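Local coordinates for protein putative DNA helicase (Lactobacillus plantarum, PDB 3DMN) that is of unknown function but, as the C-terminal domain of a possible UvrD-like DNA helicase, probably forms part of an ATP-driven DNA-unwinding motor, at residues A[51-56]-A[117-122]; A[71-76]-A[125-130]; A[80-83]-A[87-90]. All coordinates share one frame; numbering follows the deposited sequence. Where two conformers were deposited one is given.

Interaction 1 of 3, residues A[51-56]-A[117-122]; sequences VDQLAM and AVIVWN. With ACT (acetate ion), chain K; ACT (acetate ion), chain L.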
loop_
_atom_site.group_PDB
_atom_site.type_symbol
_atom_site.label_atom_id
_atom_site.label_comp_id
_atom_site.label_asym_id
_atom_site.label_seq_id
_atom_site.Cartn_x
_atom_site.Cartn_y
_atom_site.Cartn_z
ATOM N N VAL A 51 -9.110 -5.178 -5.232
ATOM C CA VAL A 51 -9.336 -6.162 -6.313
ATOM C C VAL A 51 -9.027 -5.532 -7.684
ATOM O O VAL A 51 -8.313 -6.105 -8.538
ATOM C CB VAL A 51 -10.785 -6.681 -6.248
ATOM C CG1 VAL A 51 -11.170 -7.446 -7.513
ATOM C CG2 VAL A 51 -10.934 -7.610 -5.035
ATOM N N ASP A 52 -9.541 -4.322 -7.863
ATOM C CA ASP A 52 -9.395 -3.583 -9.096
ATOM C C ASP A 52 -7.923 -3.223 -9.365
ATOM O O ASP A 52 -7.432 -3.374 -10.513
ATOM C CB ASP A 52 -10.230 -2.327 -9.063
ATOM C CG ASP A 52 -11.706 -2.607 -9.104
ATOM O OD1 ASP A 52 -12.109 -3.781 -9.219
ATOM O OD2 ASP A 52 -12.469 -1.611 -9.067
ATOM N N GLN A 53 -7.226 -2.768 -8.322
ATOM C CA GLN A 53 -5.804 -2.453 -8.461
ATOM C C GLN A 53 -4.956 -3.689 -8.779
ATOM O O GLN A 53 -4.026 -3.633 -9.579
ATOM C CB GLN A 53 -5.282 -1.754 -7.207
ATOM C CG GLN A 53 -3.861 -1.174 -7.420
ATOM C CD GLN A 53 -3.868 -0.010 -8.377
ATOM O OE1 GLN A 53 -3.052 0.053 -9.315
ATOM N NE2 GLN A 53 -4.800 0.888 -8.187
ATOM N N LEU A 54 -5.296 -4.816 -8.161
ATOM C CA LEU A 54 -4.562 -6.052 -8.426
ATOM C C LEU A 54 -4.728 -6.431 -9.895
ATOM O O LEU A 54 -3.767 -6.817 -10.554
ATOM C CB LEU A 54 -5.076 -7.152 -7.518
ATOM C CG LEU A 54 -4.630 -7.046 -6.043
ATOM C CD1 LEU A 54 -5.374 -8.068 -5.232
ATOM C CD2 LEU A 54 -3.110 -7.258 -5.899
ATOM N N ALA A 55 -5.939 -6.259 -10.421
ATOM C CA ALA A 55 -6.200 -6.558 -11.835
ATOM C C ALA A 55 -5.407 -5.600 -12.724
ATOM O O ALA A 55 -4.827 -6.035 -13.716
ATOM C CB ALA A 55 -7.684 -6.487 -12.137
HETATM N N MSE A 56 -5.395 -4.307 -12.381
HETATM C CA MSE A 56 -4.625 -3.324 -13.147
HETATM C C MSE A 56 -3.143 -3.671 -13.126
HETATM O O MSE A 56 -2.508 -3.734 -14.176
HETATM C CB MSE A 56 -4.813 -1.920 -12.605
HETATM C CG MSE A 56 -3.940 -0.879 -13.282
HETATM SE SE MSE A 56 -4.434 -0.612 -15.153
HETATM C CE MSE A 56 -6.339 -0.262 -14.873
ATOM N N ALA A 117 5.332 -3.564 -6.962
ATOM C CA ALA A 117 4.136 -2.753 -6.701
ATOM C C ALA A 117 3.684 -3.025 -5.272
ATOM O O ALA A 117 3.756 -4.166 -4.771
ATOM C CB ALA A 117 3.042 -3.138 -7.664
ATOM N N VAL A 118 3.217 -1.969 -4.620
ATOM C CA VAL A 118 2.681 -2.101 -3.272
ATOM C C VAL A 118 1.295 -1.487 -3.276
ATOM O O VAL A 118 1.088 -0.419 -3.845
ATOM C CB VAL A 118 3.569 -1.336 -2.229
ATOM C CG1 VAL A 118 2.851 -1.235 -0.865
ATOM C CG2 VAL A 118 4.930 -2.078 -2.068
ATOM N N ILE A 119 0.384 -2.161 -2.593
ATOM C CA ILE A 119 -0.907 -1.524 -2.235
ATOM C C ILE A 119 -0.921 -1.353 -0.721
ATOM O O ILE A 119 -0.812 -2.350 -0.007
ATOM C CB ILE A 119 -2.071 -2.390 -2.673
ATOM C CG1 ILE A 119 -2.083 -2.553 -4.198
ATOM C CG2 ILE A 119 -3.448 -1.820 -2.150
ATOM C CD1 ILE A 119 -3.064 -3.690 -4.697
ATOM N N VAL A 120 -0.967 -0.105 -0.234
ATOM C CA VAL A 120 -1.042 0.155 1.199
ATOM C C VAL A 120 -2.491 0.029 1.623
ATOM O O VAL A 120 -3.351 0.804 1.208
ATOM C CB VAL A 120 -0.503 1.572 1.556
ATOM C CG1 VAL A 120 -0.520 1.771 3.044
ATOM C CG2 VAL A 120 0.911 1.721 1.004
ATOM N N TRP A 121 -2.753 -0.933 2.513
ATOM C CA TRP A 121 -4.143 -1.166 2.917
ATOM C C TRP A 121 -4.561 -0.254 4.073
ATOM O O TRP A 121 -4.010 -0.286 5.207
ATOM C CB TRP A 121 -4.385 -2.657 3.287
ATOM C CG TRP A 121 -5.710 -2.867 3.906
ATOM C CD1 TRP A 121 -5.967 -3.283 5.203
ATOM C CD2 TRP A 121 -6.984 -2.606 3.307
ATOM N NE1 TRP A 121 -7.341 -3.341 5.426
ATOM C CE2 TRP A 121 -7.981 -2.907 4.283
ATOM C CE3 TRP A 121 -7.389 -2.180 2.031
ATOM C CZ2 TRP A 121 -9.342 -2.789 4.005
ATOM C CZ3 TRP A 121 -8.768 -2.031 1.771
ATOM C CH2 TRP A 121 -9.706 -2.336 2.762
ATOM N N ASN A 122 -5.569 0.555 3.770
ATOM C CA ASN A 122 -6.263 1.364 4.783
ATOM C C ASN A 122 -5.369 2.424 5.420
ATOM O O ASN A 122 -5.219 2.495 6.654
ATOM C CB ASN A 122 -7.006 0.541 5.823
ATOM C CG ASN A 122 -8.284 1.260 6.267
ATOM O OD1 ASN A 122 -8.513 2.372 5.802
ATOM N ND2 ASN A 122 -9.069 0.668 7.184
HETATM C C ACT K . -8.816 -2.775 8.270
HETATM O O ACT K . -8.594 -4.009 7.912
HETATM O OXT ACT K . -7.870 -1.924 8.369
HETATM C CH3 ACT K . -10.190 -2.283 8.571
HETATM C C ACT L . -12.535 0.708 8.175
HETATM O O ACT L . -12.257 -0.455 7.784
HETATM O OXT ACT L . -11.639 1.583 8.198
HETATM C CH3 ACT L . -13.932 1.046 8.608
#

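Interaction 2 of 3, residues A[71-76]-A[125-130]; sequences LAECEA and QENYQR. With ACT (acetate ion), chain B.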
loop_
_atom_site.group_PDB
_atom_site.type_symbol
_atom_site.label_atom_id
_atom_site.label_comp_id
_atom_site.label_asym_id
_atom_site.label_seq_id
_atom_site.Cartn_x
_atom_site.Cartn_y
_atom_site.Cartn_z
ATOM N N LEU A 71 -1.270 -7.252 12.148
ATOM C CA LEU A 71 -1.791 -8.573 11.790
ATOM C C LEU A 71 -3.325 -8.585 11.714
ATOM O O LEU A 71 -3.879 -9.194 10.813
ATOM C CB LEU A 71 -1.298 -9.656 12.748
ATOM C CG LEU A 71 -1.832 -11.042 12.428
ATOM C CD1 LEU A 71 -1.301 -11.507 11.051
ATOM C CD2 LEU A 71 -1.454 -12.006 13.526
ATOM N N ALA A 72 -4.004 -7.973 12.683
ATOM C CA ALA A 72 -5.481 -8.073 12.756
ATOM C C ALA A 72 -6.071 -7.479 11.456
ATOM O O ALA A 72 -7.009 -8.039 10.837
ATOM C CB ALA A 72 -5.988 -7.305 13.949
ATOM N N GLU A 73 -5.535 -6.342 11.025
ATOM C CA GLU A 73 -6.047 -5.679 9.797
ATOM C C GLU A 73 -5.748 -6.521 8.561
ATOM O O GLU A 73 -6.586 -6.657 7.683
ATOM C CB GLU A 73 -5.498 -4.267 9.693
ATOM C CG GLU A 73 -6.091 -3.474 10.841
ATOM C CD GLU A 73 -5.679 -2.007 10.864
ATOM O OE1 GLU A 73 -4.834 -1.610 10.025
ATOM O OE2 GLU A 73 -6.266 -1.268 11.733
ATOM N N CYS A 74 -4.556 -7.106 8.522
ATOM C CA CYS A 74 -4.213 -8.062 7.452
ATOM C C CYS A 74 -5.100 -9.275 7.410
ATOM O O CYS A 74 -5.466 -9.710 6.311
ATOM C CB CYS A 74 -2.744 -8.510 7.578
ATOM S SG CYS A 74 -1.573 -7.174 7.163
ATOM N N GLU A 75 -5.458 -9.818 8.581
ATOM C CA GLU A 75 -6.370 -10.971 8.627
ATOM C C GLU A 75 -7.738 -10.585 8.057
ATOM O O GLU A 75 -8.329 -11.357 7.309
ATOM C CB GLU A 75 -6.502 -11.442 10.080
ATOM C CG GLU A 75 -5.285 -12.205 10.464
ATOM C CD GLU A 75 -5.222 -12.531 11.933
ATOM O OE1 GLU A 75 -5.908 -11.852 12.725
ATOM O OE2 GLU A 75 -4.471 -13.475 12.288
ATOM N N ALA A 76 -8.244 -9.408 8.444
ATOM C CA ALA A 76 -9.590 -8.976 7.989
ATOM C C ALA A 76 -9.564 -8.805 6.460
ATOM O O ALA A 76 -10.493 -9.220 5.772
ATOM C CB ALA A 76 -9.974 -7.683 8.646
ATOM N N GLN A 125 -7.488 7.789 8.488
ATOM C CA GLN A 125 -7.260 8.639 9.659
ATOM C C GLN A 125 -7.119 7.772 10.902
ATOM O O GLN A 125 -6.227 8.013 11.732
ATOM C CB GLN A 125 -8.470 9.569 9.767
ATOM C CG GLN A 125 -8.436 10.492 10.855
ATOM C CD GLN A 125 -9.689 11.342 10.785
ATOM O OE1 GLN A 125 -9.807 12.202 9.917
ATOM N NE2 GLN A 125 -10.661 11.037 11.637
ATOM N N GLU A 126 -7.975 6.757 11.035
ATOM C CA GLU A 126 -7.931 5.959 12.253
ATOM C C GLU A 126 -6.599 5.245 12.395
ATOM O O GLU A 126 -6.055 5.145 13.509
ATOM C CB GLU A 126 -9.060 4.941 12.276
ATOM C CG GLU A 126 -9.106 4.311 13.658
ATOM C CD GLU A 126 -10.284 3.422 13.849
ATOM O OE1 GLU A 126 -11.158 3.381 12.951
ATOM O OE2 GLU A 126 -10.307 2.753 14.904
ATOM N N ASN A 127 -6.088 4.743 11.273
ATOM C CA ASN A 127 -4.874 3.928 11.298
ATOM C C ASN A 127 -3.589 4.749 11.347
ATOM O O ASN A 127 -2.531 4.242 11.838
ATOM C CB ASN A 127 -4.830 2.995 10.067
ATOM C CG ASN A 127 -5.693 1.757 10.261
ATOM O OD1 ASN A 127 -6.332 1.276 9.307
ATOM N ND2 ASN A 127 -5.669 1.214 11.460
ATOM N N TYR A 128 -3.629 5.966 10.785
ATOM C CA TYR A 128 -2.424 6.762 10.707
ATOM C C TYR A 128 -2.765 8.182 11.102
ATOM O O TYR A 128 -2.844 9.061 10.252
ATOM C CB TYR A 128 -1.843 6.686 9.280
ATOM C CG TYR A 128 -1.385 5.298 8.913
ATOM C CD1 TYR A 128 -0.098 4.833 9.273
ATOM C CD2 TYR A 128 -2.209 4.439 8.183
ATOM C CE1 TYR A 128 0.317 3.549 8.942
ATOM C CE2 TYR A 128 -1.791 3.112 7.837
ATOM C CZ TYR A 128 -0.520 2.689 8.214
ATOM O OH TYR A 128 -0.108 1.401 7.869
ATOM N N GLN A 129 -2.925 8.393 12.421
ATOM C CA GLN A 129 -3.404 9.628 12.964
ATOM C C GLN A 129 -2.269 10.417 13.624
ATOM O O GLN A 129 -2.269 11.643 13.627
ATOM C CB GLN A 129 -4.456 9.292 14.051
ATOM C CG GLN A 129 -4.869 10.429 14.932
ATOM C CD GLN A 129 -5.970 11.236 14.302
ATOM O OE1 GLN A 129 -7.120 10.783 14.224
ATOM N NE2 GLN A 129 -5.639 12.434 13.850
ATOM N N ARG A 130 -1.280 9.704 14.157
ATOM C CA ARG A 130 -0.313 10.343 15.043
ATOM C C ARG A 130 0.932 10.753 14.305
ATOM O O ARG A 130 1.386 10.053 13.400
ATOM C CB ARG A 130 0.085 9.388 16.187
ATOM C CG ARG A 130 -1.098 8.954 17.002
ATOM C CD ARG A 130 -0.624 8.220 18.262
ATOM N NE ARG A 130 0.140 9.068 19.164
ATOM C CZ ARG A 130 -0.372 9.944 20.016
ATOM N NH1 ARG A 130 -1.706 10.117 20.097
ATOM N NH2 ARG A 130 0.443 10.640 20.802
HETATM C C ACT B . -11.083 7.125 8.991
HETATM O O ACT B . -10.432 7.675 8.098
HETATM O OXT ACT B . -10.554 6.697 10.031
HETATM C CH3 ACT B . -12.455 6.998 8.718
#

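Interaction 3 of 3, residues A[80-83]-A[87-90]; sequences ALKA and QVTL. With ACT (acetate ion), chain F; ACT (acetate ion), chain C.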
loop_
_atom_site.group_PDB
_atom_site.type_symbol
_atom_site.label_atom_id
_atom_site.label_comp_id
_atom_site.label_asym_id
_atom_site.label_seq_id
_atom_site.Cartn_x
_atom_site.Cartn_y
_atom_site.Cartn_z
ATOM N N ALA A 80 -11.527 -11.123 3.462
ATOM C CA ALA A 80 -12.379 -10.446 2.473
ATOM C C ALA A 80 -11.889 -10.751 1.046
ATOM O O ALA A 80 -12.691 -11.061 0.161
ATOM C CB ALA A 80 -12.385 -8.969 2.710
ATOM N N LEU A 81 -10.571 -10.726 0.827
ATOM C CA LEU A 81 -10.074 -10.938 -0.521
ATOM C C LEU A 81 -10.322 -12.377 -0.977
ATOM O O LEU A 81 -10.643 -12.641 -2.149
ATOM C CB LEU A 81 -8.593 -10.629 -0.589
ATOM C CG LEU A 81 -8.263 -9.129 -0.569
ATOM C CD1 LEU A 81 -6.725 -9.063 -0.463
ATOM C CD2 LEU A 81 -8.759 -8.407 -1.850
ATOM N N LYS A 82 -10.206 -13.328 -0.053
ATOM C CA LYS A 82 -10.507 -14.730 -0.442
ATOM C C LYS A 82 -11.969 -14.857 -0.863
ATOM O O LYS A 82 -12.291 -15.586 -1.788
ATOM C CB LYS A 82 -10.179 -15.691 0.703
ATOM C CG LYS A 82 -8.663 -15.836 0.892
ATOM C CD LYS A 82 -8.376 -16.922 1.933
ATOM C CE LYS A 82 -6.868 -17.110 2.201
ATOM N NZ LYS A 82 -6.620 -18.132 3.323
ATOM N N ALA A 83 -12.847 -14.120 -0.182
ATOM C CA ALA A 83 -14.268 -14.083 -0.546
ATOM C C ALA A 83 -14.528 -13.292 -1.836
ATOM O O ALA A 83 -15.668 -13.272 -2.332
ATOM C CB ALA A 83 -15.092 -13.516 0.665
ATOM N N GLN A 87 -6.521 -15.459 -4.911
ATOM C CA GLN A 87 -5.576 -16.372 -4.249
ATOM C C GLN A 87 -4.773 -15.493 -3.316
ATOM O O GLN A 87 -4.159 -14.540 -3.785
ATOM C CB GLN A 87 -4.628 -17.003 -5.282
ATOM C CG GLN A 87 -3.815 -18.168 -4.751
ATOM C CD GLN A 87 -2.994 -18.855 -5.859
ATOM O OE1 GLN A 87 -2.611 -18.230 -6.854
ATOM N NE2 GLN A 87 -2.746 -20.137 -5.684
ATOM N N VAL A 88 -4.844 -15.757 -2.022
ATOM C CA VAL A 88 -4.208 -14.856 -1.019
ATOM C C VAL A 88 -3.291 -15.637 -0.096
ATOM O O VAL A 88 -3.627 -16.759 0.380
ATOM C CB VAL A 88 -5.237 -14.143 -0.158
ATOM C CG1 VAL A 88 -4.532 -13.002 0.672
ATOM C CG2 VAL A 88 -6.307 -13.563 -1.052
ATOM N N THR A 89 -2.116 -15.046 0.137
ATOM C CA THR A 89 -1.167 -15.593 1.099
ATOM C C THR A 89 -0.891 -14.501 2.129
ATOM O O THR A 89 -0.255 -13.488 1.811
ATOM C CB THR A 89 0.128 -16.003 0.408
ATOM O OG1 THR A 89 -0.157 -17.071 -0.498
ATOM C CG2 THR A 89 1.171 -16.469 1.436
ATOM N N LEU A 90 -1.382 -14.716 3.347
ATOM C CA LEU A 90 -1.101 -13.797 4.432
ATOM C C LEU A 90 0.221 -14.275 5.003
ATOM O O LEU A 90 0.302 -15.366 5.626
ATOM C CB LEU A 90 -2.245 -13.791 5.443
ATOM C CG LEU A 90 -1.996 -13.045 6.758
ATOM C CD1 LEU A 90 -1.509 -11.708 6.430
ATOM C CD2 LEU A 90 -3.253 -12.981 7.580
HETATM C C ACT F . -3.248 -17.507 3.766
HETATM O O ACT F . -2.003 -17.466 3.950
HETATM O OXT ACT F . -3.712 -18.517 3.187
HETATM C CH3 ACT F . -4.150 -16.452 4.281
HETATM C C ACT C . -6.184 -19.087 -1.321
HETATM O O ACT C . -6.706 -17.968 -1.153
HETATM O OXT ACT C . -5.054 -19.087 -1.849
HETATM C CH3 ACT C . -6.815 -20.320 -0.903
#

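Interaction 1 of 3, residues A[51-56]-A[117-122]
Q53, L54 and I119 make this apolar contact, I119 reaching from its strand to the helix. The ethyl arm of I119 lies beside the backbone N (chi1 -63°) and runs on extended, so CD1 enters the angle between the two helix residues. Q53 offers its aliphatic stem, CG lying 3.8 Å from I119 CD1, while L54 crosses I119 at about a right angle and sets CD2 3.8 Å from I119 CD1 too. T64 of the neighbouring strand touches L54 and I119.

No hydrogen bond crosses between helix and strand; farther along, the polar contacts of 117-122 go to two acetates, probably from the crystallisation liquor. W121 NE1 gives a nearly straight bond (173°) at the ring edge to O of the chain K ion, 2.9 Å away; N122 CB lies over one ring face, toward its rim, and N122 ND2 bridges OXT of that ion (3.1 Å) and OXT of the chain L one (2.9 Å). A leucine in place of W121 would probably leave the first acetate short of a donor and open a gap beside V47 and V50.

A helix laid on a central strand of a parallel sheet is consistent with the alpha/beta fold of P-loop NTPases, this domain's clan.

Interaction 2 of 3, residues A[71-76]-A[125-130]
E73 and N127 meet beyond the C-terminal ends of strands 64-68 and 118-121, the edge of a parallel alpha/beta sheet where the loops of P-loop NTPase folds usually gather their ligands. The two strands are neighbours in the sheet; the first leads into helix 71-82, the second into the loop that carries N127, and the contact ties the opening of that helix to this loop.

E73 leaves the first turn of its helix with CG beside the backbone N (chi1 -66°), and the chain then runs extended, carrying the carboxylate straight out toward the loop. N127 reaches it from the opposite direction. As modelled, E73 OE2 is 2.6 Å from N127 ND2, but the amide may be turned over, so which of its ends faces the carboxylate is uncertain. The two flat groups are far from coplanar, carboxylate and amide being turned 59° against each other. The carboxylate of E126 stands off to the side, its OE2 6.5 Å from E73 OE2, two like charges near each other but not in contact.

Several bonds fix the loop around N127: its backbone N is bound by N124 OD1, and its carbonyl oxygen receives a hydrogen bond from K69 NZ. Next along, Y128 turns its side chain to L136, L137 and I140 of helix 134-141, so the loop is tied to K69, just before helix 71-82, and to helix 134-141.

On residues 125-127, whose backbone has helical torsions, successive amide groups bind an acetate ion, probably from the crystallisation liquor, that is also hydrogen-bonded to S155 N. Each of its oxygens takes one of these two donors: Q125 N lies 3.0 Å from acetate O, and E126 N, with a more bent bond (137°), lies 2.8 Å from acetate OXT.

Interaction 3 of 3, residues A[80-83]-A[87-90]
K82 lies across V88 where the last turn of a helix faces the strand that follows it. From its CB the side chain turns so that CG stands beside the backbone N (chi1 -72°), and every later torsion is extended, making the lysine a straight rod that passes slantwise over V88. CG is the first atom to touch, 3.8 Å from V88 CG2, and it also lies against oxygen O of the chain C acetate. CD passes that same oxygen. CE comes next, 3.7 Å from the backbone V88 O, in contact with the first acetate and with the methyl of a second, chain F. At the tip, NZ gives a hydrogen bond of 2.9 Å to OXT of the chain F acetate; the charges of ammonium and carboxylate probably strengthen it.

Both acetates, probably from the crystallisation liquor, also take strand amides. V88 N gives a nearly straight bond (167°) to O of the chain C ion, 3.0 Å away, and a weak, longer one to its OXT; L90 N lies 2.9 Å from O of the chain F ion. These ions occupy the amides on one edge of the strand, while the backbone of T89 bonds to V102 and V104 on the other.

One residue earlier, the buried L81 meets V88 through its base alone, L81 CB being 3.7 Å from V88 CG2. That methyl therefore wedges between two successive helix residues.

Strand 88-90 is the outermost of the parallel sheet on this side, next to strand 102-106, whose V104 packs against V88 and L90. Helix 71-82 covers it through T78 as well as the residues above, and L81 also touches V50 and V51 of helix 43-59.

Interaction 1 is the buried one, an apolar meeting of helix and central strand; interactions 2 and 3 are partly buried. Interaction 2 is polar and lies at the sheet's C-terminal edge, whereas interaction 3 mixes methyl contacts with a charged, acetate-bound surface at an outermost strand. Helix 71-82 serves both of these, its first turns in interaction 2 and its last in interaction 3; between them L90 packs on C74 and E75. Interactions 1 and 3 reach the same sheet and join through V51 CG2, 3.9 Å from L81 CD2. Interactions 1 and 2 adjoin where N122 leads from strand 118-121 toward N127.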